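PDB 3O2P: cell division control protein 53 from Saccharomyces cerevisiae, which serves as the cullin scaffold of SCF E3 ubiquitin ligases, which mark target proteins for proteasomal degradation, and is represented here by its C-terminal neddylation domain. Local coordinates for residues Ile12-Glu15 with Leu16-Arg20. Sequence-based numbering, arbitrary orientation.
Sequences IEKE and LNTER
Glu13 holds CG anti to its backbone N (chi1 170°) and Asn17 sets CG beside its own (chi1 -75°), and the two side chains, one helical turn apart, run alongside each other in the same direction. Glu13 CG meets Asn17 ND2 at 3.7 Å, with the carboxylate and amide planes 36° apart. The other end of the amide faces onward along the helix: Arg20 NH2 donates to Asn17 OD1 over 2.6 Å, the oxygen lying near the guanidinium plane while the nitrogen sits above the plane of the amide carbonyl. An alanine in place of Asn17 would remove this acceptor, and the Arg20 guanidinium would probably be freer to swing. The Thr18 hydroxyl turns back to Lys14 O for a weak bond, OG1 to O 3.2 Å. The same carbonyl takes the stronger bond from Thr18 N at 3.0 Å, one of four successive i to i+4 bonds of regular alpha-helix here, from Leu16 N to Ile12 O through Glu19 N to Glu15 O. On a further side, Ile12 CG2 and Leu16 CD1 approach loosely at 4.2 Å. This is the largely exposed early part of helix 8-35, the long first helix of the cullin neddylation domain; Asn17 touches Arg64 and Arg20 touches Met61, both on helix 59-71. With its amide beside the Glu13 chain, Asn17 has its carbonyl probably polarised by the cationic guanidinium at OD1, a bond that limits how freely both groups turn.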
loop_
_atom_site.group_PDB
_atom_site.type_symbol
_atom_site.label_atom_id
_atom_site.label_comp_id
_atom_site.label_asym_id
_atom_site.label_seq_id
_atom_site.Cartn_x
_atom_site.Cartn_y
_atom_site.Cartn_z
ATOM N N ILE B 12 -22.828 18.461 -16.200
ATOM C CA ILE B 12 -23.698 17.456 -16.780
ATOM C C ILE B 12 -22.978 16.121 -16.928
ATOM O O ILE B 12 -23.550 15.062 -16.670
ATOM C CB ILE B 12 -24.232 17.910 -18.135
ATOM C CG1 ILE B 12 -25.170 19.105 -17.949
ATOM C CG2 ILE B 12 -24.943 16.759 -18.831
ATOM C CD1 ILE B 12 -25.471 19.852 -19.227
ATOM N N GLU B 13 -21.723 16.178 -17.354
ATOM C CA GLU B 13 -20.918 14.972 -17.431
ATOM C C GLU B 13 -20.754 14.315 -16.061
ATOM O O GLU B 13 -20.740 13.086 -15.942
ATOM C CB GLU B 13 -19.550 15.277 -18.019
ATOM C CG GLU B 13 -18.590 14.116 -17.907
ATOM C CD GLU B 13 -17.412 14.251 -18.843
ATOM O OE1 GLU B 13 -16.393 14.858 -18.438
ATOM O OE2 GLU B 13 -17.507 13.741 -19.983
ATOM N N LYS B 14 -20.633 15.141 -15.029
ATOM C CA LYS B 14 -20.443 14.640 -13.677
ATOM C C LYS B 14 -21.687 13.908 -13.173
ATOM O O LYS B 14 -21.587 12.841 -12.589
ATOM C CB LYS B 14 -20.066 15.776 -12.724
ATOM C CG LYS B 14 -19.824 15.315 -11.297
ATOM C CD LYS B 14 -19.501 16.475 -10.372
ATOM C CE LYS B 14 -19.863 16.127 -8.938
ATOM N NZ LYS B 14 -18.964 16.794 -7.955
ATOM N N GLU B 15 -22.857 14.482 -13.406
ATOM C CA GLU B 15 -24.100 13.844 -13.002
ATOM C C GLU B 15 -24.283 12.498 -13.696
ATOM O O GLU B 15 -24.624 11.506 -13.047
ATOM C CB GLU B 15 -25.294 14.759 -13.279
ATOM C CG GLU B 15 -25.176 16.124 -12.634
ATOM C CD GLU B 15 -24.856 16.037 -11.147
ATOM O OE1 GLU B 15 -25.436 15.166 -10.457
ATOM O OE2 GLU B 15 -24.033 16.848 -10.663
ATOM N N LEU B 16 -24.076 12.475 -15.011
ATOM C CA LEU B 16 -24.150 11.233 -15.780
ATOM C C LEU B 16 -23.314 10.105 -15.189
ATOM O O LEU B 16 -23.804 8.995 -14.996
ATOM C CB LEU B 16 -23.724 11.464 -17.229
ATOM C CG LEU B 16 -24.826 11.910 -18.185
ATOM C CD1 LEU B 16 -24.240 12.619 -19.400
ATOM C CD2 LEU B 16 -25.664 10.707 -18.591
ATOM N N ASN B 17 -22.046 10.396 -14.914
ATOM C CA ASN B 17 -21.146 9.395 -14.344
ATOM C C ASN B 17 -21.592 8.908 -12.977
ATOM O O ASN B 17 -21.611 7.699 -12.714
ATOM C CB ASN B 17 -19.709 9.913 -14.257
ATOM C CG ASN B 17 -19.023 9.940 -15.601
ATOM O OD1 ASN B 17 -19.131 8.999 -16.386
ATOM N ND2 ASN B 17 -18.312 11.025 -15.880
ATOM N N THR B 18 -21.955 9.854 -12.118
ATOM C CA THR B 18 -22.414 9.541 -10.772
ATOM C C THR B 18 -23.613 8.585 -10.768
ATOM O O THR B 18 -23.671 7.660 -9.955
ATOM C CB THR B 18 -22.747 10.835 -9.996
ATOM O OG1 THR B 18 -21.528 11.514 -9.655
ATOM C CG2 THR B 18 -23.499 10.518 -8.719
ATOM N N GLU B 19 -24.551 8.793 -11.690
ATOM C CA GLU B 19 -25.732 7.941 -11.781
ATOM C C GLU B 19 -25.399 6.551 -12.309
ATOM O O GLU B 19 -25.988 5.563 -11.871
ATOM C CB GLU B 19 -26.801 8.586 -12.652
ATOM C CG GLU B 19 -27.448 9.800 -12.013
ATOM C CD GLU B 19 -28.364 10.550 -12.975
ATOM O OE1 GLU B 19 -28.572 10.065 -14.118
ATOM O OE2 GLU B 19 -28.870 11.628 -12.581
ATOM N N ARG B 20 -24.472 6.474 -13.259
ATOM C CA ARG B 20 -23.975 5.176 -13.698
ATOM C C ARG B 20 -23.295 4.449 -12.536
ATOM O O ARG B 20 -23.611 3.292 -12.245
ATOM C CB ARG B 20 -23.010 5.323 -14.883
ATOM C CG ARG B 20 -23.700 5.765 -16.181
ATOM C CD ARG B 20 -22.808 5.611 -17.413
ATOM N NE ARG B 20 -21.780 6.643 -17.495
ATOM C CZ ARG B 20 -21.797 7.655 -18.361
ATOM N NH1 ARG B 20 -22.786 7.768 -19.242
ATOM N NH2 ARG B 20 -20.816 8.549 -18.354
#